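Local atomic coordinates of xyloglucan-specific endo-beta-1,4-glucanase (Uncultured bacterium, PDB entry 4W88), a protein that probably hydrolyses the beta-1,4-glucan backbone of xyloglucan, as a family 5 glycoside hydrolase that breaks down plant cell walls. Residues Ile98-Thr112 with Lys141-Ala153. The protein carries 1 engineered substitution. Sequence-based numbering, arbitrary orientation.
Sequences IILDTHHETNYWLKT and KLMFEGMNEPRMA. With BGC (beta-D-glucopyranose), chain C; TRS (2-amino-2-hydroxymethyl-propane-1,3-diol), chain E.
Gly146 O is gripped by two donors, Thr102 OG1 at 2.8 Å and the indole N-H of Trp128. Thr102 suits this place because its small hydroxyl, turned between backbone N and carbonyl carbon (chi1 74°), reaches that oxygen and still accepts from water 1. Nearby, the amide of Asn148, flat enough to stack, lies on one face of the His103 ring, the planes 18° apart and Asn148 ND2 3.2 Å above the ring, offset toward its rim. Histidine fits here by offering two ring nitrogens besides that face: His103 ND1 bonds in the ring plane to the syn lone pair of Asp101 OD2 at 2.7 Å, which fixes the ring's rotation, and NE2 meets the bound Tris, probably from the crystallisation liquor. Asn148 ND2 donates to Tris O1 at 2.9 Å. Replacing His103 with an alanine is likely to leave Asp101 OD2 without its ring partner and take the stacking face from the Asn148 amide. Asn148-Glu149-Pro150 matches the family 5 signature whose glutamate is the acid/base in relatives; Glu149 OE2 accepts from glucose O4 at 2.6 Å. Further into the barrel, Ile98 CG2 packs on Leu142 CD1 at 3.6 Å. Strands 97-101 and 142-145 are parallel neighbours in the eight-stranded TIM barrel, flanked by strands 57-60 and 193-196, and helix 117-134 connects them while helix 164-182 covers Met147 and Pro150.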
ATOM      1  N   ILE A  98       1.393  -5.554  -9.805  1.00 15.38           N
ATOM      2  CA  ILE A  98       1.987  -4.293  -9.404  1.00 15.43           C
ATOM      3  C   ILE A  98       0.935  -3.376  -8.802  1.00 15.24           C
ATOM      4  O   ILE A  98      -0.151  -3.238  -9.407  1.00 16.27           O
ATOM      5  CB  ILE A  98       2.645  -3.556 -10.593  1.00 13.78           C
ATOM      6  CG1 ILE A  98       3.592  -4.496 -11.327  1.00 17.18           C
ATOM      7  CG2 ILE A  98       3.369  -2.294 -10.106  1.00 18.28           C
ATOM      8  CD1 ILE A  98       3.998  -4.024 -12.717  1.00 18.95           C
ATOM      9  N   ILE A  99       1.282  -2.692  -7.742  1.00 14.98           N
ATOM     10  CA  ILE A  99       0.494  -1.565  -7.292  1.00 14.62           C
ATOM     11  C   ILE A  99       1.331  -0.330  -7.312  1.00 14.66           C
ATOM     12  O   ILE A  99       2.365  -0.284  -6.701  1.00 16.76           O
ATOM     13  CB  ILE A  99      -0.104  -1.765  -5.878  1.00 15.28           C
ATOM     14  CG1 ILE A  99      -1.041  -2.979  -5.829  1.00 17.34           C
ATOM     15  CG2 ILE A  99      -0.726  -0.485  -5.355  1.00 17.36           C
ATOM     16  CD1 ILE A  99      -1.473  -3.319  -4.384  1.00 16.96           C
ATOM     17  N   LEU A 100       0.825   0.676  -8.016  1.00 14.26           N
ATOM     18  CA  LEU A 100       1.354   2.045  -7.986  1.00 15.30           C
ATOM     19  C   LEU A 100       0.426   2.921  -7.117  1.00 16.31           C
ATOM     20  O   LEU A 100      -0.776   2.979  -7.383  1.00 15.26           O
ATOM     21  CB  LEU A 100       1.348   2.655  -9.375  1.00 15.82           C
ATOM     22  CG  LEU A 100       1.861   4.072  -9.511  1.00 15.31           C
ATOM     23  CD1 LEU A 100       3.308   4.226  -9.066  1.00 19.11           C
ATOM     24  CD2 LEU A 100       1.616   4.534 -10.962  1.00 19.16           C
ATOM     25  N   ASP A 101       0.969   3.565  -6.077  1.00 15.55           N
ATOM     26  CA  ASP A 101       0.171   4.473  -5.287  1.00 14.83           C
ATOM     27  C   ASP A 101       0.606   5.936  -5.411  1.00 15.28           C
ATOM     28  O   ASP A 101       1.556   6.247  -6.147  1.00 16.05           O
ATOM     29  CB  ASP A 101       0.100   4.038  -3.817  1.00 15.56           C
ATOM     30  CG  ASP A 101       1.284   4.458  -2.935  1.00 14.04           C
ATOM     31  OD1 ASP A 101       2.150   5.199  -3.361  1.00 14.72           O
ATOM     32  OD2 ASP A 101       1.227   4.032  -1.689  1.00 16.27           O
ATOM     33  N   THR A 102      -0.120   6.818  -4.718  1.00 14.23           N
ATOM     34  CA  THR A 102       0.482   8.057  -4.202  1.00 14.58           C
ATOM     35  C   THR A 102       0.689   7.795  -2.698  1.00 16.27           C
ATOM     36  O   THR A 102      -0.089   7.056  -2.069  1.00 15.60           O
ATOM     37  CB  THR A 102      -0.380   9.306  -4.440  1.00 14.22           C
ATOM     38  OG1 THR A 102      -1.543   9.367  -3.556  1.00 15.86           O
ATOM     39  CG2 THR A 102      -0.786   9.457  -5.870  1.00 17.99           C
ATOM     40  N   HIS A 103       1.686   8.438  -2.108  1.00 14.20           N
ATOM     41  CA  HIS A 103       2.171   8.017  -0.825  1.00 13.67           C
ATOM     42  C   HIS A 103       2.160   9.168   0.214  1.00 14.26           C
ATOM     43  O   HIS A 103       1.068   9.478   0.708  1.00 16.21           O
ATOM     44  CB  HIS A 103       3.469   7.213  -0.911  1.00 14.52           C
ATOM     45  CG  HIS A 103       3.573   6.195   0.187  1.00 13.94           C
ATOM     46  ND1 HIS A 103       2.884   4.992   0.146  1.00 15.50           N
ATOM     47  CD2 HIS A 103       4.286   6.180   1.341  1.00 14.90           C
ATOM     48  CE1 HIS A 103       3.169   4.302   1.238  1.00 15.29           C
ATOM     49  NE2 HIS A 103       4.009   5.001   1.970  1.00 16.41           N
ATOM     50  N   HIS A 104       3.301   9.785   0.521  1.00 14.50           N
ATOM     51  CA  HIS A 104       3.372  10.754   1.620  1.00 14.70           C
ATOM     52  C   HIS A 104       2.886  12.154   1.177  1.00 14.90           C
ATOM     53  O   HIS A 104       3.426  13.205   1.619  1.00 16.48           O
ATOM     54  CB  HIS A 104       4.788  10.849   2.186  1.00 15.84           C
ATOM     55  CG  HIS A 104       5.192   9.620   2.962  1.00 15.59           C
ATOM     56  ND1 HIS A 104       4.403   9.055   3.975  1.00 16.49           N
ATOM     57  CD2 HIS A 104       6.300   8.837   2.855  1.00 17.20           C
ATOM     58  CE1 HIS A 104       5.039   8.013   4.455  1.00 19.21           C
ATOM     59  NE2 HIS A 104       6.180   7.860   3.792  1.00 17.32           N
ATOM     60  N   GLU A 105       1.905  12.159   0.290  1.00 16.07           N
ATOM     61  CA  GLU A 105       1.164  13.372  -0.061  1.00 15.36           C
ATOM     62  C   GLU A 105       0.579  14.051   1.181  1.00 13.63           C
ATOM     63  O   GLU A 105       0.395  15.259   1.217  1.00 16.92           O
ATOM     64  CB  GLU A 105       0.007  13.054  -1.017  1.00 15.32           C
ATOM     65  CG  GLU A 105       0.377  12.155  -2.188  1.00 15.42           C
ATOM     66  CD  GLU A 105       1.595  12.551  -3.052  1.00 17.35           C
ATOM     67  OE1 GLU A 105       1.917  13.768  -3.140  1.00 16.90           O
ATOM     68  OE2 GLU A 105       2.268  11.625  -3.596  1.00 17.67           O
ATOM     69  N   THR A 106       0.369  13.208   2.186  1.00 16.46           N
ATOM     70  CA  THR A 106      -0.178  13.553   3.500  1.00 19.48           C
ATOM     71  C   THR A 106       0.776  14.488   4.317  1.00 17.28           C
ATOM     72  O   THR A 106       0.336  15.127   5.327  1.00 21.24           O
ATOM     73  CB  THR A 106      -0.432  12.244   4.285  1.00 19.91           C
ATOM     74  OG1 THR A 106       0.646  11.282   4.094  1.00 20.91           O
ATOM     75  CG2 THR A 106      -1.770  11.642   3.848  1.00 18.42           C
ATOM     76  N   ASN A 107       2.079  14.569   3.931  1.00 16.12           N
ATOM     77  CA  ASN A 107       3.007  15.512   4.598  1.00 17.31           C
ATOM     78  C   ASN A 107       2.868  16.904   3.962  1.00 18.66           C
ATOM     79  O   ASN A 107       3.403  17.860   4.505  1.00 18.69           O
ATOM     80  CB  ASN A 107       4.451  15.157   4.428  1.00 16.93           C
ATOM     81  CG  ASN A 107       4.848  13.858   5.094  1.00 18.57           C
ATOM     82  OD1 ASN A 107       4.019  13.191   5.769  1.00 20.08           O
ATOM     83  ND2 ASN A 107       6.137  13.510   4.962  1.00 17.72           N
ATOM     84  N   TYR A 108       2.145  16.995   2.825  1.00 15.98           N
ATOM     85  CA  TYR A 108       2.188  18.147   1.922  1.00 16.83           C
ATOM     86  C   TYR A 108       0.750  18.647   1.780  1.00 17.68           C
ATOM     87  O   TYR A 108       0.256  19.378   2.667  1.00 22.47           O
ATOM     88  CB  TYR A 108       2.865  17.772   0.602  1.00 18.21           C
ATOM     89  CG  TYR A 108       4.337  17.506   0.769  1.00 16.49           C
ATOM     90  CD1 TYR A 108       5.258  18.533   0.900  1.00 18.10           C
ATOM     91  CD2 TYR A 108       4.786  16.194   0.936  1.00 17.31           C
ATOM     92  CE1 TYR A 108       6.604  18.271   1.162  1.00 16.28           C
ATOM     93  CE2 TYR A 108       6.095  15.939   1.244  1.00 15.72           C
ATOM     94  CZ  TYR A 108       7.019  16.968   1.285  1.00 17.33           C
ATOM     95  OH  TYR A 108       8.326  16.765   1.623  1.00 18.74           O
ATOM     96  N   TRP A 109       0.114  18.351   0.660  1.00 18.35           N
ATOM     97  CA  TRP A 109      -1.170  18.896   0.322  1.00 17.77           C
ATOM     98  C   TRP A 109      -2.370  18.054   0.766  1.00 17.61           C
ATOM     99  O   TRP A 109      -3.493  18.589   0.883  1.00 20.15           O
ATOM    100  CB  TRP A 109      -1.225  19.038  -1.210  1.00 19.52           C
ATOM    101  CG  TRP A 109      -1.016  17.726  -1.963  1.00 16.06           C
ATOM    102  CD1 TRP A 109       0.146  17.178  -2.319  1.00 17.91           C
ATOM    103  CD2 TRP A 109      -2.063  16.840  -2.416  1.00 17.98           C
ATOM    104  NE1 TRP A 109      -0.089  15.965  -2.962  1.00 17.05           N
ATOM    105  CE2 TRP A 109      -1.443  15.758  -3.043  1.00 16.82           C
ATOM    106  CE3 TRP A 109      -3.458  16.856  -2.315  1.00 17.80           C
ATOM    107  CZ2 TRP A 109      -2.141  14.708  -3.553  1.00 15.69           C
ATOM    108  CZ3 TRP A 109      -4.177  15.809  -2.843  1.00 18.34           C
ATOM    109  CH2 TRP A 109      -3.502  14.733  -3.465  1.00 17.51           C
ATOM    110  N   LEU A 110      -2.146  16.744   0.995  1.00 17.16           N
ATOM    111  CA  LEU A 110      -3.249  15.820   1.250  1.00 16.07           C
ATOM    112  C   LEU A 110      -3.559  15.774   2.758  1.00 18.67           C
ATOM    113  O   LEU A 110      -3.155  14.848   3.477  1.00 20.21           O
ATOM    114  CB  LEU A 110      -3.011  14.438   0.666  1.00 18.52           C
ATOM    115  CG  LEU A 110      -4.261  13.666   0.249  1.00 19.64           C
ATOM    116  CD1 LEU A 110      -3.895  12.325  -0.384  1.00 19.10           C
ATOM    117  CD2 LEU A 110      -5.211  13.395   1.400  1.00 20.87           C
ATOM    118  N   LYS A 111      -4.180  16.844   3.233  1.00 20.70           N
ATOM    119  CA  LYS A 111      -4.573  17.035   4.633  1.00 20.29           C
ATOM    120  C   LYS A 111      -6.094  17.094   4.607  1.00 22.05           C
ATOM    121  O   LYS A 111      -6.668  17.964   3.929  1.00 20.77           O
ATOM    122  CB  LYS A 111      -3.999  18.311   5.177  1.00 24.00           C
ATOM    123  CG  LYS A 111      -2.528  18.428   4.908  1.00 36.89           C
ATOM    124  CD  LYS A 111      -1.727  18.242   6.096  1.00 45.71           C
ATOM    125  CE  LYS A 111      -0.249  18.483   5.919  1.00 61.91           C
ATOM    126  NZ  LYS A 111       0.510  17.815   7.027  1.00 64.07           N
ATOM    127  N   THR A 112      -6.764  16.144   5.286  1.00 19.88           N
ATOM    128  CA  THR A 112      -8.213  15.924   5.096  1.00 21.97           C
ATOM    129  C   THR A 112      -9.115  16.908   5.856  1.00 25.05           C
ATOM    130  O   THR A 112      -9.802  16.531   6.763  1.00 27.75           O
ATOM    131  CB  THR A 112      -8.568  14.477   5.475  1.00 23.40           C
ATOM    132  OG1 THR A 112      -8.065  14.191   6.755  1.00 24.26           O
ATOM    133  CG2 THR A 112      -8.003  13.550   4.449  1.00 23.27           C
ATOM    134  N   LYS A 141      -2.281  -6.542 -14.875  1.00 17.72           N
ATOM    135  CA  LYS A 141      -1.472  -6.870 -13.740  1.00 16.71           C
ATOM    136  C   LYS A 141      -1.039  -5.572 -12.974  1.00 15.96           C
ATOM    137  O   LYS A 141      -0.639  -5.658 -11.796  1.00 17.23           O
ATOM    138  CB  LYS A 141      -0.246  -7.645 -14.119  1.00 18.34           C
ATOM    139  CG  LYS A 141      -0.485  -9.004 -14.789  1.00 21.36           C
ATOM    140  CD  LYS A 141       0.761  -9.903 -14.896  1.00 26.84           C
ATOM    141  CE  LYS A 141       0.531 -11.132 -15.708  1.00 42.97           C
ATOM    142  NZ  LYS A 141       1.744 -11.960 -15.430  1.00 49.96           N
ATOM    143  N   LEU A 142      -1.096  -4.413 -13.631  1.00 15.96           N
ATOM    144  CA  LEU A 142      -0.809  -3.120 -12.972  1.00 15.47           C
ATOM    145  C   LEU A 142      -2.152  -2.562 -12.419  1.00 15.61           C
ATOM    146  O   LEU A 142      -3.124  -2.344 -13.161  1.00 18.32           O
ATOM    147  CB  LEU A 142      -0.205  -2.104 -13.937  1.00 17.71           C
ATOM    148  CG  LEU A 142       0.004  -0.641 -13.421  1.00 16.71           C
ATOM    149  CD1 LEU A 142       0.922  -0.652 -12.236  1.00 17.48           C
ATOM    150  CD2 LEU A 142       0.602   0.211 -14.491  1.00 18.18           C
HETATM  151  N   MSE A 143      -2.140  -2.270 -11.100  1.00 17.53           N
HETATM  152  CA  MSE A 143      -3.263  -1.730 -10.363  1.00 16.83           C
HETATM  153  C   MSE A 143      -2.845  -0.412  -9.763  1.00 14.15           C
HETATM  154  O   MSE A 143      -1.618  -0.164  -9.542  1.00 15.50           O
HETATM  155  CB  MSE A 143      -3.580  -2.732  -9.268  1.00 16.96           C
HETATM  156  CG  MSE A 143      -3.847  -4.121  -9.821  1.00 17.76           C
HETATM  157 SE   MSE A 143      -4.406  -5.408  -8.432  1.00 20.06          SE
HETATM  158  CE  MSE A 143      -2.691  -5.878  -7.680  1.00 26.58           C
ATOM    159  N   PHE A 144      -3.812   0.489  -9.583  1.00 14.40           N
ATOM    160  CA  PHE A 144      -3.567   1.801  -9.013  1.00 13.89           C
ATOM    161  C   PHE A 144      -4.265   1.885  -7.653  1.00 13.72           C
ATOM    162  O   PHE A 144      -5.439   1.515  -7.517  1.00 16.82           O
ATOM    163  CB  PHE A 144      -4.146   2.931  -9.882  1.00 15.25           C
ATOM    164  CG  PHE A 144      -3.594   3.051 -11.284  1.00 14.21           C
ATOM    165  CD1 PHE A 144      -2.316   2.600 -11.684  1.00 17.56           C
ATOM    166  CD2 PHE A 144      -4.353   3.773 -12.228  1.00 16.84           C
ATOM    167  CE1 PHE A 144      -1.882   2.757 -12.996  1.00 18.29           C
ATOM    168  CE2 PHE A 144      -3.882   3.982 -13.494  1.00 15.41           C
ATOM    169  CZ  PHE A 144      -2.644   3.479 -13.878  1.00 17.31           C
ATOM    170  N   GLU A 145      -3.535   2.440  -6.678  1.00 15.38           N
ATOM    171  CA  GLU A 145      -4.060   2.693  -5.333  1.00 14.80           C
ATOM    172  C   GLU A 145      -4.005   4.196  -5.087  1.00 16.85           C
ATOM    173  O   GLU A 145      -2.951   4.835  -5.068  1.00 14.95           O
ATOM    174  CB  GLU A 145      -3.241   1.891  -4.299  1.00 15.40           C
ATOM    175  CG  GLU A 145      -3.701   2.074  -2.826  1.00 15.95           C
ATOM    176  CD  GLU A 145      -2.896   1.174  -1.860  1.00 14.16           C
ATOM    177  OE1 GLU A 145      -1.894   0.581  -2.341  1.00 19.48           O
ATOM    178  OE2 GLU A 145      -3.244   1.112  -0.633  1.00 17.59           O
ATOM    179  N   GLY A 146      -5.198   4.808  -5.025  1.00 15.00           N
ATOM    180  CA  GLY A 146      -5.302   6.256  -5.179  1.00 16.04           C
ATOM    181  C   GLY A 146      -4.551   7.097  -4.139  1.00 15.14           C
ATOM    182  O   GLY A 146      -3.910   8.093  -4.497  1.00 15.73           O
HETATM  183  N   MSE A 147      -4.593   6.619  -2.882  1.00 15.67           N
HETATM  184  CA  MSE A 147      -4.054   7.342  -1.730  1.00 16.12           C
HETATM  185  C   MSE A 147      -3.459   6.342  -0.771  1.00 16.33           C
HETATM  186  O   MSE A 147      -3.824   5.150  -0.765  1.00 16.10           O
HETATM  187  CB  MSE A 147      -5.151   8.153  -0.974  1.00 15.78           C
HETATM  188  CG  MSE A 147      -5.856   9.117  -1.913  1.00 15.70           C
HETATM  189 SE   MSE A 147      -7.243  10.121  -0.913  1.00 18.58          SE
HETATM  190  CE  MSE A 147      -8.678   8.807  -0.985  1.00 19.20           C
ATOM    191  N   ASN A 148      -2.595   6.871   0.101  1.00 14.96           N
ATOM    192  CA  ASN A 148      -1.979   6.087   1.190  1.00 15.26           C
ATOM    193  C   ASN A 148      -2.246   6.764   2.513  1.00 15.28           C
ATOM    194  O   ASN A 148      -1.838   7.924   2.725  1.00 17.02           O
ATOM    195  CB  ASN A 148      -0.485   5.982   1.016  1.00 14.68           C
ATOM    196  CG  ASN A 148       0.149   5.096   2.066  1.00 14.35           C
ATOM    197  OD1 ASN A 148      -0.108   3.886   2.075  1.00 15.11           O
ATOM    198  ND2 ASN A 148       0.838   5.721   3.026  1.00 16.70           N
ATOM    199  N   GLU A 149      -2.998   6.083   3.366  1.00 15.49           N
ATOM    200  CA  GLU A 149      -3.307   6.573   4.691  1.00 16.70           C
ATOM    201  C   GLU A 149      -3.801   8.016   4.756  1.00 16.64           C
ATOM    202  O   GLU A 149      -3.295   8.801   5.536  1.00 17.35           O
ATOM    203  CB  GLU A 149      -2.169   6.306   5.629  1.00 15.77           C
ATOM    204  CG  GLU A 149      -1.814   4.837   5.737  1.00 16.63           C
ATOM    205  CD  GLU A 149      -0.703   4.472   6.715  1.00 20.94           C
ATOM    206  OE1 GLU A 149       0.072   5.355   7.172  1.00 25.85           O
ATOM    207  OE2 GLU A 149      -0.569   3.219   6.999  1.00 21.23           O
ATOM    208  N   PRO A 150      -4.710   8.382   3.857  1.00 15.63           N
ATOM    209  CA  PRO A 150      -5.152   9.786   3.824  1.00 17.46           C
ATOM    210  C   PRO A 150      -5.762  10.195   5.168  1.00 17.24           C
ATOM    211  O   PRO A 150      -6.577   9.444   5.717  1.00 17.03           O
ATOM    212  CB  PRO A 150      -6.174   9.798   2.703  1.00 18.01           C
ATOM    213  CG  PRO A 150      -6.741   8.368   2.655  1.00 18.49           C
ATOM    214  CD  PRO A 150      -5.477   7.544   2.906  1.00 16.43           C
ATOM    215  N   ARG A 151      -5.379  11.349   5.689  1.00 20.95           N
ATOM    216  CA  ARG A 151      -5.739  11.724   7.042  1.00 17.92           C
ATOM    217  C   ARG A 151      -5.334  13.173   7.301  1.00 21.67           C
ATOM    218  O   ARG A 151      -4.739  13.809   6.417  1.00 19.24           O
ATOM    219  CB  ARG A 151      -5.054  10.793   8.086  1.00 17.00           C
ATOM    220  CG  ARG A 151      -3.527  10.900   8.057  1.00 16.94           C
ATOM    221  CD  ARG A 151      -2.766   9.742   8.725  1.00 19.30           C
ATOM    222  NE  ARG A 151      -1.337  10.037   8.822  1.00 19.72           N
ATOM    223  CZ  ARG A 151      -0.431   9.932   7.858  1.00 19.25           C
ATOM    224  NH1 ARG A 151      -0.749   9.550   6.660  1.00 19.68           N
ATOM    225  NH2 ARG A 151       0.839  10.205   8.095  1.00 23.13           N
HETATM  226  N   MSE A 152      -5.602  13.665   8.518  1.00 22.48           N
HETATM  227  CA  MSE A 152      -5.110  14.973   8.977  1.00 20.93           C
HETATM  228  C   MSE A 152      -4.033  14.637  10.034  1.00 23.45           C
HETATM  229  O   MSE A 152      -4.356  14.332  11.220  1.00 23.94           O
HETATM  230  CB  MSE A 152      -6.230  15.815   9.620  0.50 21.31           C
HETATM  231  CG  MSE A 152      -5.655  17.063  10.291  0.50 30.23           C
HETATM  232 SE   MSE A 152      -5.136  18.341   8.908  0.50 46.14          SE
HETATM  233  CE  MSE A 152      -3.246  17.885   8.821  0.50 36.81           C
ATOM    234  N   ALA A 153      -2.776  14.698   9.634  1.00 21.47           N
ATOM    235  CA  ALA A 153      -1.694  14.412  10.563  1.00 25.01           C
ATOM    236  C   ALA A 153      -1.742  15.354  11.746  1.00 25.71           C
ATOM    237  O   ALA A 153      -1.949  16.578  11.596  1.00 29.69           O
ATOM    238  CB  ALA A 153      -0.299  14.428   9.876  1.00 30.98           C
TER
HETATM  239  C2  BGC C   4       1.765   3.842  12.211  1.00 42.17           C
HETATM  240  C3  BGC C   4       1.775   3.806  10.675  1.00 37.19           C
HETATM  241  C4  BGC C   4       1.088   2.594  10.143  1.00 44.55           C
HETATM  242  C5  BGC C   4      -0.212   2.664  11.043  1.00 41.69           C
HETATM  243  C6  BGC C   4      -0.954   1.458  10.608  1.00 51.07           C
HETATM  244  C1  BGC C   4       0.489   4.003  12.958  1.00 33.51           C
HETATM  245  O2  BGC C   4       2.296   5.057  12.468  1.00 46.23           O
HETATM  246  O3  BGC C   4       3.132   3.790  10.307  1.00 47.55           O
HETATM  247  O4  BGC C   4       1.257   2.499   8.634  1.00 32.00           O
HETATM  248  O5  BGC C   4      -0.020   2.850  12.552  1.00 34.93           O
HETATM  249  O6  BGC C   4      -2.286   1.325  11.034  1.00 46.30           O
HETATM  250  C   TRS E 505       3.950   3.842   6.469  1.00 22.86           C
HETATM  251  C1  TRS E 505       2.797   4.606   5.785  1.00 30.85           C
HETATM  252  C2  TRS E 505       4.417   4.784   7.576  1.00 30.58           C
HETATM  253  C3  TRS E 505       4.910   3.368   5.355  1.00 25.12           C
HETATM  254  N   TRS E 505       3.382   2.614   7.039  1.00 30.34           N
HETATM  255  O1  TRS E 505       2.126   3.834   4.808  1.00 29.23           O
HETATM  256  O2  TRS E 505       5.681   4.208   7.800  1.00 34.84           O
HETATM  257  O3  TRS E 505       5.361   4.532   4.478  1.00 21.96           O
HETATM  258  O   HOH W   1      -1.520   9.499  -0.593  1.00 16.81           O
HETATM  259  O   HOH W   2       0.645   8.538   3.804  1.00 22.35           O
HETATM  260  O   HOH W   3       2.682  10.749   5.582  1.00 20.95           O
HETATM  261  O   HOH W   4      -2.124  14.634   6.732  1.00 24.94           O